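Local structure of aclacinomycin-N/aclacinomycin-A oxidase (Streptomyces galilaeus, 2IPI) at residues G141-A146 / P242-S247; L166-G171 / A287-V292; W226-G231 / S238-K243; T246-H251 / D306-G311; G365-K370 / R416-K421. The protein oxidises the terminal sugar of aclacinomycin N to give aclacinomycin A and then aclacinomycin Y, using a bicovalently bound FAD and molecular oxygen. All blocks are in the same frame, centred on the assembly; numbering follows the deposited sequence.

Interaction 1 of 5, residues G141-A146 / P242-S247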
# COMPACT_ATOMS: atom_id res chain seq x y z
N GLY A 141 -22.91 2.14 7.60
CA GLY A 141 -22.94 0.84 6.92
C GLY A 141 -22.11 0.76 5.67
O GLY A 141 -22.28 -0.01 4.72
N VAL A 142 -21.12 1.64 5.59
CA VAL A 142 -20.37 1.80 4.33
C VAL A 142 -18.89 1.55 4.57
O VAL A 142 -18.53 1.28 5.72
CB VAL A 142 -20.73 3.21 3.86
CG1 VAL A 142 -20.03 3.63 2.62
CG2 VAL A 142 -22.24 3.30 3.57
N THR A 143 -18.02 1.64 3.56
CA THR A 143 -16.57 1.56 3.71
C THR A 143 -15.83 2.17 2.52
O THR A 143 -16.45 2.65 1.59
CB THR A 143 -16.09 0.10 3.83
OG1 THR A 143 -17.07 -0.70 4.50
CG2 THR A 143 -14.84 0.03 4.67
N ILE A 144 -14.50 2.09 2.55
CA ILE A 144 -13.62 2.36 1.43
C ILE A 144 -12.74 1.14 1.15
O ILE A 144 -12.37 0.42 2.08
CB ILE A 144 -12.73 3.59 1.69
CG1 ILE A 144 -11.98 3.63 3.02
CG2 ILE A 144 -13.55 4.86 1.48
CD1 ILE A 144 -11.01 4.79 3.13
N PRO A 145 -12.42 0.88 -0.12
CA PRO A 145 -11.53 -0.25 -0.44
C PRO A 145 -10.05 0.01 -0.14
O PRO A 145 -9.22 0.10 -1.04
CB PRO A 145 -11.71 -0.41 -1.96
CG PRO A 145 -12.17 0.92 -2.43
CD PRO A 145 -12.89 1.58 -1.31
N ALA A 146 -9.76 0.14 1.16
CA ALA A 146 -8.40 0.41 1.60
C ALA A 146 -7.67 -0.86 2.01
O ALA A 146 -8.16 -1.99 1.92
CB ALA A 146 -8.41 1.41 2.74
N PRO A 242 -19.31 2.75 -1.11
CA PRO A 242 -19.73 1.34 -1.11
C PRO A 242 -20.12 0.86 0.28
O PRO A 242 -19.54 1.21 1.31
CB PRO A 242 -18.48 0.60 -1.61
CG PRO A 242 -17.84 1.64 -2.50
CD PRO A 242 -17.92 2.88 -1.63
N LYS A 243 -21.14 -0.01 0.28
CA LYS A 243 -21.63 -0.64 1.48
C LYS A 243 -20.81 -1.86 1.89
O LYS A 243 -20.44 -2.65 1.03
CB LYS A 243 -23.09 -1.10 1.30
CG LYS A 243 -24.01 -0.46 2.33
CD LYS A 243 -24.32 0.97 1.91
CE LYS A 243 -25.72 1.05 1.30
NZ LYS A 243 -26.71 1.42 2.35
N ALA A 244 -20.57 -2.00 3.18
CA ALA A 244 -19.82 -3.14 3.69
C ALA A 244 -20.52 -4.45 3.33
O ALA A 244 -21.74 -4.47 3.18
CB ALA A 244 -19.60 -3.05 5.20
N PRO A 245 -19.74 -5.52 3.16
CA PRO A 245 -20.31 -6.85 2.92
C PRO A 245 -21.19 -7.29 4.08
O PRO A 245 -21.01 -6.83 5.20
CB PRO A 245 -19.08 -7.77 2.86
CG PRO A 245 -18.03 -6.84 2.35
CD PRO A 245 -18.28 -5.55 3.13
N THR A 246 -22.11 -8.19 3.79
CA THR A 246 -22.99 -8.77 4.80
C THR A 246 -22.19 -9.43 5.91
O THR A 246 -22.44 -9.33 7.11
CB THR A 246 -23.94 -9.81 4.17
OG1 THR A 246 -24.77 -9.19 3.20
CG2 THR A 246 -24.84 -10.37 5.27
N SER A 247 -21.16 -10.15 5.46
CA SER A 247 -20.24 -10.88 6.31
C SER A 247 -19.01 -11.30 5.51
O SER A 247 -18.98 -11.09 4.29
CB SER A 247 -20.92 -12.14 6.89
OG SER A 247 -21.45 -12.90 5.81

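Interaction 2 of 5, residues L166-G171 / A287-V292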
# COMPACT_ATOMS: atom_id res chain seq x y z
N LEU A 166 -11.26 -5.29 -0.85
CA LEU A 166 -12.41 -4.92 -1.68
C LEU A 166 -12.00 -4.22 -2.95
O LEU A 166 -12.86 -3.75 -3.71
CB LEU A 166 -13.40 -4.06 -0.87
CG LEU A 166 -14.03 -4.72 0.35
CD1 LEU A 166 -14.91 -3.75 1.15
CD2 LEU A 166 -14.85 -5.95 -0.01
N SER A 167 -10.69 -4.14 -3.28
CA SER A 167 -10.38 -3.40 -4.52
C SER A 167 -10.99 -4.05 -5.76
O SER A 167 -11.55 -3.37 -6.62
CB SER A 167 -8.87 -3.26 -4.71
OG SER A 167 -8.30 -2.63 -3.57
N ARG A 168 -10.87 -5.37 -5.85
CA ARG A 168 -11.45 -6.14 -6.93
C ARG A 168 -12.89 -5.73 -7.26
O ARG A 168 -13.22 -5.67 -8.44
CB ARG A 168 -11.45 -7.65 -6.60
CG ARG A 168 -10.16 -8.33 -7.04
CD ARG A 168 -10.45 -9.64 -7.76
NE ARG A 168 -10.49 -10.78 -6.88
CZ ARG A 168 -10.92 -12.00 -7.19
NH1 ARG A 168 -11.38 -12.30 -8.40
NH2 ARG A 168 -10.88 -12.94 -6.25
N ARG A 169 -13.64 -5.44 -6.21
CA ARG A 169 -15.06 -5.12 -6.16
C ARG A 169 -15.34 -3.63 -6.44
O ARG A 169 -16.25 -3.31 -7.21
CB ARG A 169 -15.73 -5.54 -4.85
CG ARG A 169 -15.73 -4.60 -3.65
CD ARG A 169 -16.70 -4.95 -2.55
NE ARG A 169 -18.06 -4.50 -2.78
CZ ARG A 169 -18.82 -3.76 -1.97
NH1 ARG A 169 -18.36 -3.35 -0.81
NH2 ARG A 169 -20.05 -3.43 -2.35
N ASP A 170 -14.59 -2.75 -5.81
CA ASP A 170 -14.83 -1.31 -5.88
C ASP A 170 -13.65 -0.50 -6.38
O ASP A 170 -13.85 0.72 -6.55
CB ASP A 170 -15.18 -0.77 -4.50
CG ASP A 170 -16.39 -1.38 -3.82
OD1 ASP A 170 -17.34 -1.79 -4.50
OD2 ASP A 170 -16.37 -1.43 -2.57
N GLY A 171 -12.48 -1.06 -6.59
CA GLY A 171 -11.28 -0.43 -7.10
C GLY A 171 -10.34 0.11 -6.05
O GLY A 171 -10.37 -0.26 -4.88
N ALA A 287 -15.32 -10.94 -8.69
CA ALA A 287 -14.82 -9.60 -8.36
C ALA A 287 -14.88 -9.35 -6.86
O ALA A 287 -14.15 -8.52 -6.32
CB ALA A 287 -15.56 -8.51 -9.10
N SER A 288 -15.76 -10.07 -6.14
CA SER A 288 -15.88 -9.80 -4.71
C SER A 288 -14.96 -10.68 -3.87
O SER A 288 -14.94 -10.49 -2.66
CB SER A 288 -17.34 -9.99 -4.27
OG SER A 288 -18.10 -8.94 -4.85
N MET A 289 -14.23 -11.59 -4.49
CA MET A 289 -13.28 -12.45 -3.75
C MET A 289 -11.93 -11.79 -3.60
O MET A 289 -11.46 -11.09 -4.51
CB MET A 289 -13.13 -13.79 -4.49
CG MET A 289 -12.62 -14.96 -3.65
SD MET A 289 -12.00 -16.37 -4.61
CE MET A 289 -10.36 -15.79 -5.04
N HIS A 290 -11.25 -11.99 -2.48
CA HIS A 290 -9.85 -11.59 -2.31
C HIS A 290 -9.04 -12.76 -1.78
O HIS A 290 -9.54 -13.54 -0.95
CB HIS A 290 -9.74 -10.38 -1.38
CG HIS A 290 -8.35 -9.88 -1.13
ND1 HIS A 290 -7.70 -10.11 0.07
CD2 HIS A 290 -7.48 -9.18 -1.88
CE1 HIS A 290 -6.50 -9.56 0.04
NE2 HIS A 290 -6.34 -8.99 -1.14
N SER A 291 -7.79 -12.91 -2.24
CA SER A 291 -6.89 -13.88 -1.64
C SER A 291 -5.45 -13.36 -1.64
O SER A 291 -5.06 -12.61 -2.53
CB SER A 291 -6.92 -15.24 -2.33
OG SER A 291 -6.25 -15.24 -3.57
N VAL A 292 -4.73 -13.82 -0.63
CA VAL A 292 -3.30 -13.65 -0.47
C VAL A 292 -2.64 -15.03 -0.40
O VAL A 292 -3.04 -15.85 0.43
CB VAL A 292 -2.96 -12.86 0.80
CG1 VAL A 292 -1.45 -12.69 0.93
CG2 VAL A 292 -3.66 -11.51 0.76

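Interaction 3 of 5, residues W226-G231 / S238-K243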
# COMPACT_ATOMS: atom_id res chain seq x y z
N TRP A 226 -11.17 13.84 1.67
CA TRP A 226 -12.60 13.76 1.41
C TRP A 226 -12.96 12.61 0.48
O TRP A 226 -12.36 12.49 -0.58
CB TRP A 226 -13.18 15.10 0.89
CG TRP A 226 -13.12 16.20 1.92
CD1 TRP A 226 -12.04 17.02 2.11
CD2 TRP A 226 -14.11 16.64 2.87
NE1 TRP A 226 -12.30 17.92 3.12
CE2 TRP A 226 -13.56 17.71 3.61
CE3 TRP A 226 -15.40 16.23 3.19
CZ2 TRP A 226 -14.24 18.38 4.62
CZ3 TRP A 226 -16.08 16.89 4.20
CH2 TRP A 226 -15.52 17.96 4.92
N PHE A 227 -13.90 11.77 0.90
CA PHE A 227 -14.32 10.65 0.07
C PHE A 227 -15.79 10.69 -0.35
O PHE A 227 -16.66 10.98 0.46
CB PHE A 227 -14.09 9.30 0.80
CG PHE A 227 -12.59 9.10 0.99
CD1 PHE A 227 -11.98 9.48 2.16
CD2 PHE A 227 -11.85 8.54 -0.05
CE1 PHE A 227 -10.60 9.35 2.33
CE2 PHE A 227 -10.48 8.41 0.12
CZ PHE A 227 -9.87 8.79 1.29
N ARG A 228 -16.00 10.34 -1.61
CA ARG A 228 -17.28 10.13 -2.22
C ARG A 228 -17.10 9.36 -3.53
O ARG A 228 -16.25 9.75 -4.34
CB ARG A 228 -17.96 11.47 -2.50
CG ARG A 228 -19.47 11.43 -2.53
CD ARG A 228 -20.01 11.81 -3.89
NE ARG A 228 -19.94 13.25 -4.11
CZ ARG A 228 -18.94 13.92 -4.67
NH1 ARG A 228 -17.85 13.29 -5.09
NH2 ARG A 228 -19.02 15.25 -4.81
N THR A 229 -17.88 8.32 -3.72
CA THR A 229 -17.84 7.61 -5.00
C THR A 229 -18.25 8.54 -6.13
O THR A 229 -19.33 9.12 -6.06
CB THR A 229 -18.75 6.37 -4.98
OG1 THR A 229 -18.33 5.53 -3.89
CG2 THR A 229 -18.59 5.59 -6.27
N PRO A 230 -17.42 8.71 -7.15
CA PRO A 230 -17.78 9.58 -8.30
C PRO A 230 -19.15 9.20 -8.85
O PRO A 230 -19.94 10.07 -9.23
CB PRO A 230 -16.66 9.32 -9.29
CG PRO A 230 -15.49 8.99 -8.40
CD PRO A 230 -16.07 8.13 -7.31
N GLY A 231 -19.48 7.91 -8.89
CA GLY A 231 -20.88 7.61 -9.21
C GLY A 231 -21.71 7.69 -7.94
O GLY A 231 -22.08 6.61 -7.44
N SER A 238 -25.36 7.04 3.45
CA SER A 238 -25.26 5.59 3.36
C SER A 238 -25.14 5.09 1.93
O SER A 238 -24.83 3.91 1.71
CB SER A 238 -26.48 4.92 4.00
OG SER A 238 -27.08 5.66 5.04
N GLN A 239 -25.39 5.93 0.94
CA GLN A 239 -25.37 5.53 -0.47
C GLN A 239 -24.32 6.33 -1.23
O GLN A 239 -24.35 6.33 -2.46
CB GLN A 239 -26.72 5.73 -1.15
CG GLN A 239 -27.87 4.87 -0.65
CD GLN A 239 -28.99 4.87 -1.67
OE1 GLN A 239 -28.95 4.20 -2.70
NE2 GLN A 239 -30.02 5.65 -1.36
N LEU A 240 -23.42 6.97 -0.49
CA LEU A 240 -22.41 7.82 -1.12
C LEU A 240 -21.05 7.14 -1.18
O LEU A 240 -20.11 7.67 -1.79
CB LEU A 240 -22.31 9.19 -0.42
CG LEU A 240 -23.50 10.13 -0.68
CD1 LEU A 240 -23.22 11.54 -0.19
CD2 LEU A 240 -23.88 10.13 -2.15
N LEU A 241 -20.91 5.98 -0.56
CA LEU A 241 -19.69 5.17 -0.73
C LEU A 241 -20.12 3.70 -0.67
O LEU A 241 -21.24 3.43 -0.20
CB LEU A 241 -18.62 5.46 0.30
CG LEU A 241 -17.94 6.79 0.52
CD1 LEU A 241 -17.36 6.91 1.91
CD2 LEU A 241 -16.84 6.88 -0.53
N PRO A 242 -19.31 2.75 -1.11
CA PRO A 242 -19.73 1.34 -1.11
C PRO A 242 -20.12 0.86 0.28
O PRO A 242 -19.54 1.21 1.31
CB PRO A 242 -18.48 0.60 -1.61
CG PRO A 242 -17.84 1.64 -2.50
CD PRO A 242 -17.92 2.88 -1.63
N LYS A 243 -21.14 -0.01 0.28
CA LYS A 243 -21.63 -0.64 1.48
C LYS A 243 -20.81 -1.86 1.89
O LYS A 243 -20.44 -2.65 1.03
CB LYS A 243 -23.09 -1.10 1.30
CG LYS A 243 -24.01 -0.46 2.33
CD LYS A 243 -24.32 0.97 1.91
CE LYS A 243 -25.72 1.05 1.30
NZ LYS A 243 -26.71 1.42 2.35

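Interaction 4 of 5, residues T246-H251 / D306-G311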
# COMPACT_ATOMS: atom_id res chain seq x y z
N THR A 246 -22.11 -8.19 3.79
CA THR A 246 -22.99 -8.77 4.80
C THR A 246 -22.19 -9.43 5.91
O THR A 246 -22.44 -9.33 7.11
CB THR A 246 -23.94 -9.81 4.17
OG1 THR A 246 -24.77 -9.19 3.20
CG2 THR A 246 -24.84 -10.37 5.27
N SER A 247 -21.16 -10.15 5.46
CA SER A 247 -20.24 -10.88 6.31
C SER A 247 -19.01 -11.30 5.51
O SER A 247 -18.98 -11.09 4.29
CB SER A 247 -20.92 -12.14 6.89
OG SER A 247 -21.45 -12.90 5.81
N THR A 248 -18.03 -11.88 6.18
CA THR A 248 -16.82 -12.37 5.53
C THR A 248 -16.70 -13.89 5.70
O THR A 248 -16.46 -14.37 6.81
CB THR A 248 -15.55 -11.72 6.13
OG1 THR A 248 -15.56 -10.30 5.95
CG2 THR A 248 -14.29 -12.24 5.43
N LEU A 249 -16.82 -14.62 4.60
CA LEU A 249 -16.56 -16.06 4.58
C LEU A 249 -15.09 -16.31 4.23
O LEU A 249 -14.61 -15.83 3.21
CB LEU A 249 -17.46 -16.77 3.58
CG LEU A 249 -17.08 -18.19 3.17
CD1 LEU A 249 -16.84 -19.09 4.37
CD2 LEU A 249 -18.15 -18.80 2.27
N ARG A 250 -14.39 -17.06 5.07
CA ARG A 250 -12.98 -17.32 4.86
C ARG A 250 -12.62 -18.80 4.75
O ARG A 250 -13.11 -19.64 5.51
CB ARG A 250 -12.17 -16.71 6.02
CG ARG A 250 -10.71 -16.47 5.67
CD ARG A 250 -9.95 -15.94 6.87
NE ARG A 250 -10.49 -14.66 7.34
CZ ARG A 250 -10.14 -13.47 6.84
NH1 ARG A 250 -9.25 -13.36 5.86
NH2 ARG A 250 -10.70 -12.37 7.34
N HIS A 251 -11.76 -19.12 3.79
CA HIS A 251 -11.10 -20.41 3.71
C HIS A 251 -9.58 -20.18 3.79
O HIS A 251 -9.04 -19.44 2.97
CB HIS A 251 -11.34 -21.21 2.44
CG HIS A 251 -12.76 -21.56 2.13
ND1 HIS A 251 -13.11 -22.42 1.12
CD2 HIS A 251 -13.92 -21.15 2.69
CE1 HIS A 251 -14.43 -22.53 1.07
NE2 HIS A 251 -14.95 -21.77 2.02
N ASP A 306 -4.88 -17.70 1.62
CA ASP A 306 -5.89 -17.08 2.48
C ASP A 306 -6.93 -16.35 1.65
O ASP A 306 -6.69 -15.28 1.08
CB ASP A 306 -5.22 -16.16 3.49
CG ASP A 306 -6.15 -15.57 4.53
OD1 ASP A 306 -5.65 -14.89 5.45
OD2 ASP A 306 -7.38 -15.78 4.45
N ILE A 307 -8.13 -16.91 1.56
CA ILE A 307 -9.14 -16.43 0.63
C ILE A 307 -10.37 -15.86 1.34
O ILE A 307 -10.78 -16.33 2.41
CB ILE A 307 -9.54 -17.59 -0.31
CG1 ILE A 307 -11.04 -17.90 -0.31
CG2 ILE A 307 -8.74 -18.86 -0.04
CD1 ILE A 307 -11.40 -19.05 -1.25
N GLN A 308 -10.98 -14.81 0.79
CA GLN A 308 -12.18 -14.31 1.47
C GLN A 308 -13.20 -13.77 0.47
O GLN A 308 -12.83 -13.44 -0.65
CB GLN A 308 -11.82 -13.26 2.51
CG GLN A 308 -11.40 -11.92 1.95
CD GLN A 308 -10.73 -11.03 2.98
OE1 GLN A 308 -11.38 -10.47 3.87
NE2 GLN A 308 -9.42 -10.91 2.83
N ILE A 309 -14.46 -13.70 0.87
CA ILE A 309 -15.53 -13.19 0.02
C ILE A 309 -16.74 -12.77 0.87
O ILE A 309 -16.88 -13.21 2.01
CB ILE A 309 -15.99 -14.23 -1.02
CG1 ILE A 309 -16.74 -13.63 -2.20
CG2 ILE A 309 -16.84 -15.31 -0.34
CD1 ILE A 309 -16.73 -14.43 -3.48
N ASP A 310 -17.60 -11.93 0.30
CA ASP A 310 -18.81 -11.50 0.99
C ASP A 310 -19.71 -12.72 1.18
O ASP A 310 -20.20 -13.29 0.20
CB ASP A 310 -19.48 -10.39 0.20
CG ASP A 310 -20.93 -10.09 0.43
OD1 ASP A 310 -21.43 -10.19 1.56
OD2 ASP A 310 -21.59 -9.71 -0.57
N GLY A 311 -19.90 -13.10 2.43
CA GLY A 311 -20.75 -14.22 2.78
C GLY A 311 -22.21 -14.03 2.42
O GLY A 311 -23.01 -14.96 2.58

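Interaction 5 of 5, residues G365-K370 / R416-K421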
# COMPACT_ATOMS: atom_id res chain seq x y z
N GLY A 365 8.13 -5.30 -4.33
CA GLY A 365 6.98 -5.80 -5.03
C GLY A 365 7.01 -5.78 -6.53
O GLY A 365 8.06 -5.51 -7.13
N ALA A 366 5.84 -6.07 -7.12
CA ALA A 366 5.63 -6.12 -8.56
C ALA A 366 4.15 -6.26 -8.94
O ALA A 366 3.34 -6.86 -8.23
CB ALA A 366 6.40 -7.29 -9.18
N TYR A 367 3.80 -5.72 -10.09
CA TYR A 367 2.51 -5.85 -10.75
C TYR A 367 2.62 -6.83 -11.92
O TYR A 367 3.39 -6.58 -12.85
CB TYR A 367 2.00 -4.52 -11.30
CG TYR A 367 1.44 -3.56 -10.28
CD1 TYR A 367 0.18 -3.77 -9.73
CD2 TYR A 367 2.15 -2.44 -9.87
CE1 TYR A 367 -0.33 -2.90 -8.80
CE2 TYR A 367 1.64 -1.55 -8.93
CZ TYR A 367 0.38 -1.79 -8.40
OH TYR A 367 -0.16 -0.94 -7.47
N LEU A 368 1.89 -7.95 -11.92
CA LEU A 368 2.00 -8.89 -13.03
C LEU A 368 0.87 -8.69 -14.04
O LEU A 368 -0.30 -8.67 -13.65
CB LEU A 368 1.98 -10.35 -12.59
CG LEU A 368 2.94 -10.82 -11.50
CD1 LEU A 368 2.73 -12.29 -11.15
CD2 LEU A 368 4.38 -10.58 -11.91
N ARG A 369 1.19 -8.61 -15.32
CA ARG A 369 0.17 -8.54 -16.35
C ARG A 369 -0.23 -9.93 -16.84
O ARG A 369 -1.35 -10.12 -17.31
CB ARG A 369 0.64 -7.74 -17.56
CG ARG A 369 0.36 -6.25 -17.47
CD ARG A 369 0.80 -5.58 -18.78
NE ARG A 369 -0.35 -5.36 -19.66
CZ ARG A 369 -0.34 -5.53 -20.98
NH1 ARG A 369 0.77 -6.00 -21.66
NH2 ARG A 369 -1.47 -5.26 -21.64
N LYS A 370 0.71 -10.85 -16.71
CA LYS A 370 0.53 -12.26 -17.07
C LYS A 370 1.23 -13.14 -16.04
O LYS A 370 2.12 -12.66 -15.32
CB LYS A 370 1.09 -12.54 -18.46
CG LYS A 370 0.34 -11.90 -19.60
CD LYS A 370 1.24 -11.54 -20.79
CE LYS A 370 1.16 -12.47 -21.97
NZ LYS A 370 0.55 -11.91 -23.21
N ARG A 416 -3.27 -0.11 -14.44
CA ARG A 416 -4.68 -0.49 -14.54
C ARG A 416 -4.90 -1.68 -15.46
O ARG A 416 -5.95 -1.77 -16.10
CB ARG A 416 -5.51 0.72 -14.99
CG ARG A 416 -5.40 1.88 -14.01
CD ARG A 416 -6.07 1.61 -12.66
NE ARG A 416 -6.16 2.85 -11.90
CZ ARG A 416 -7.11 3.12 -11.01
NH1 ARG A 416 -8.06 2.24 -10.77
NH2 ARG A 416 -7.10 4.29 -10.37
N ASP A 417 -3.97 -2.63 -15.53
CA ASP A 417 -4.26 -3.83 -16.35
C ASP A 417 -3.36 -4.97 -15.87
O ASP A 417 -2.71 -5.64 -16.67
CB ASP A 417 -4.11 -3.56 -17.83
CG ASP A 417 -4.42 -4.70 -18.78
OD1 ASP A 417 -3.59 -4.99 -19.67
OD2 ASP A 417 -5.47 -5.36 -18.68
N SER A 418 -3.37 -5.15 -14.55
CA SER A 418 -2.66 -6.23 -13.88
C SER A 418 -3.66 -7.20 -13.24
O SER A 418 -4.78 -6.81 -12.88
CB SER A 418 -1.68 -5.70 -12.83
OG SER A 418 -0.61 -5.01 -13.47
N ILE A 419 -3.24 -8.46 -13.11
CA ILE A 419 -4.11 -9.53 -12.64
C ILE A 419 -3.72 -9.98 -11.24
O ILE A 419 -4.55 -10.55 -10.51
CB ILE A 419 -4.08 -10.75 -13.58
CG1 ILE A 419 -2.79 -11.56 -13.53
CG2 ILE A 419 -4.38 -10.34 -15.02
CD1 ILE A 419 -2.64 -12.57 -14.65
N ILE A 420 -2.46 -9.75 -10.87
CA ILE A 420 -1.91 -10.13 -9.58
C ILE A 420 -0.85 -9.16 -9.10
O ILE A 420 -0.08 -8.65 -9.90
CB ILE A 420 -1.30 -11.55 -9.65
CG1 ILE A 420 -2.30 -12.66 -9.95
CG2 ILE A 420 -0.55 -11.88 -8.36
CD1 ILE A 420 -1.70 -13.84 -10.69
N LYS A 421 -0.79 -8.90 -7.80
CA LYS A 421 0.27 -8.08 -7.22
C LYS A 421 1.17 -8.92 -6.32
O LYS A 421 0.65 -9.75 -5.56
CB LYS A 421 -0.35 -6.95 -6.41
CG LYS A 421 0.13 -5.55 -6.79
CD LYS A 421 0.09 -4.70 -5.53
CE LYS A 421 -1.10 -3.75 -5.62
NZ LYS A 421 -0.76 -2.33 -5.48

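Interaction 1 of 5, residues G141-A146 / P242-S247
A244 and G141 meet through their backbones: A244 N donates to G141 O over 3.0 Å, at an N-H...O angle of 157° and with the donor tilted from the carbonyl plane. A second bond runs the other way, from T143 N to P242 O, although its length is less certain because P242 O sits too close to a neighbour in the model. Between the two bonds V142 and K243 are the bridged pair, with V142 CA and K243 CA 4.0 Å apart. The tightly packed part is the inner one. There T143 OG1 rests against A244 CB at 3.5 Å, and P242 CD comes equally near to T143 O. W344 of helix 344-348 touches both T143 and A244, while Y133 and Y137 of helix 129-140 back them. The outer part is looser and belongs to K243, whose exposed side chain borders the contact: CD lies 3.5 Å from V142 CG2, and CG is close to G141 O. Beyond these carbons the chain bends repeatedly and leads away from G141-A146. G141, with positive phi (77°), is the first residue past helix 129-140 and presents its carbonyl to A244. The result is an isolated beta bridge, here tying a loop of the PCMH-type FAD domain to the linker that leads into the large antiparallel sheet.

Interaction 2 of 5, residues L166-G171 / A287-V292
R168 reaches from the short helix 167-170 to the backbone of M289, and this arginine supplies most of the contact. A weak hydrogen bond runs from R168 NE to M289 O: the N-H...O angle is only 115°, and the position of M289 O is itself less sure. A bend at chi3 (-90°) places NE beside that carbonyl. Other polar links leave the two segments. R169 NH1 donates to K243 O, and R168 shares a backbone bond with K402. Within the helix, R169 and D170 form a salt bridge; D170 OD2, 3.3 Å from R169 NH1, stands above the guanidinium plane, so that pair is held by charge alone.

In its packing, the R168 side chain lies beside that of M289 and points the same way. M289 SD is at the edge of the guanidinium, in its plane and 4.0 Å from R168 NH2, while M289 N stands over one face, offset toward the rim. Nearer the helix, A287 CB rests 3.7 Å from R168 O, and S288 OG approaches R169 CB at 4.1 Å. These contacts join helix 167-170 to the 3-10 residues 287-288 and the chain leading into strand 290-296.

H290 follows at once. Its side chain touches P165 and S398, and ND1 has a weak bond with Q308 NE2. The H290 side chain comes within about 4 Å of that of the proton acceptor Y397, and within about 7 Å of both FAD and the bound anthracycline. The contact thus lies at the meeting of the flavin domain and the substrate-binding sheet, bordering the active site.

Interaction 3 of 5, residues W226-G231 / S238-K243
T229 and L240 close the irregular loop that follows strand 221-227, the central strand of the five-stranded antiparallel sheet in the PCMH-type FAD domain. T229 N donates to L240 O over 3.0 Å in a nearly straight bond (165°), approaching almost in line with the carbonyl. The threonine hydroxyl lies 3.5 Å from the same oxygen, L240 O, but that bond is weak and not settled, since its one proton has another acceptor within reach; the stronger partner of T229 OG1 is H176 ND1. H176 also shares a backbone bond with R228, whose guanidinium makes a cation-pi contact with Y178. The backbone of F227 is bonded to F121 on the neighbouring strand. Around this polar centre the packing is apolar. L241 CD2 packs against the end of the strand, 3.9 Å from F227 CB and 3.7 Å from R228 CA, and both L240 and L241 also press on F121. R228 CG meets L240 CB at 4.2 Å, the two side chains crossing at a slant. T229 OG1 sits anti to its carbonyl carbon (chi1 -57°), where it lies 3.5 Å from P242 CD.

Interaction 4 of 5, residues T246-H251 / D306-G311
L249 and I309 exchange backbone bonds in both directions, with L249 N to I309 O at 2.9 Å and I309 N to L249 O at 3.2 Å. H251 and I307 form the next hydrogen-bonded antiparallel pair, in which I307 N to H251 O is the shorter link at 3.0 Å. Past the other end G311 N donates to S247 O, and T246 N reaches D310 OD1 from above the carboxylate plane; D310 OD1 also accepts from G312 N. The charged pair is weaker. R250 NH1 and D306 OD2 are 3.4 Å apart, yet the bond is straight (166°) and the oxygen lies at the guanidinium edge, in its plane, while the two planar groups are turned 67° from each other. R250 and Q308, a non-hydrogen-bonded pair, run side by side, with Q308 CB over one face of the guanidinium. T248 CG2 approaches Q308 OE1 at 3.7 Å on this same face of the sheet. The opposite face is carried by L249, H251, I307 and I309: L249 CB and I309 CG2 touch loosely at 4.2 Å, and L249 CD1 sits at the edge of the H251 ring. Helix 316-327 covers it, E317 taking the bond of H251 NE2. Helix 344-348 packs on T248 and R250, and strands 336-342 and 290-296 flank the pair in the seven-stranded sheet.

Interaction 5 of 5, residues G365-K370 / R416-K421
L368 and I420 form an antiparallel hydrogen-bonded pair that is uneven in its bonds. L368 N donates to I420 O over 2.9 Å (171°), but L368 O accepts from I419 N, at 3.0 Å, and I420 N, buried, has no partner in the model. Two residues thus stand opposite L368, and the helical psi of I419 (-24°) fits a classic beta bulge. The adjacent pair, Y367 and K421, is non-hydrogen-bonded, its side chains running alongside each other. K421 CG and CE each lie 3.4 Å from Y367 CE1, and K421 NZ donates to Y367 OH over a short 2.5 Å. S418 OG, bonded to E463, touches Y367 CB at 3.4 Å. R369, modelled in two conformations, can grip D417 OD1 side-on with NE and NH2 (2.9 Å for NH2), a salt bridge that is therefore less certain. L368 CD1 and I420 CG2 pack on the other face. K421 also makes a cation-pi contact with F466, and its side chain is about 4 Å from those of the proton acceptors Y397 and Y469. The contact thus holds the K421 amine beside a phenol near the active site, where its charge could influence local electrostatics.

Interactions 1, 2 and 3 cluster around the linker between the FAD domain and the seven-stranded sheet, their centres 10 to 17 Å apart. Interactions 1 and 3 share P242 and K243, and R169 of interaction 2 bonds to K243 O. The linker runs on through T246 and S247 into interaction 4, whose strand 302-310 lies next to strand 290-296 of interaction 2. Interaction 5 comes last along the chain and sits at the far edge of the same seven-stranded sheet, about 23 Å between centres from interaction 4. Interactions 2 and 5, about 14 Å apart between centres, approach the proton acceptor Y397, so the sheet joins the domain interface to the active site.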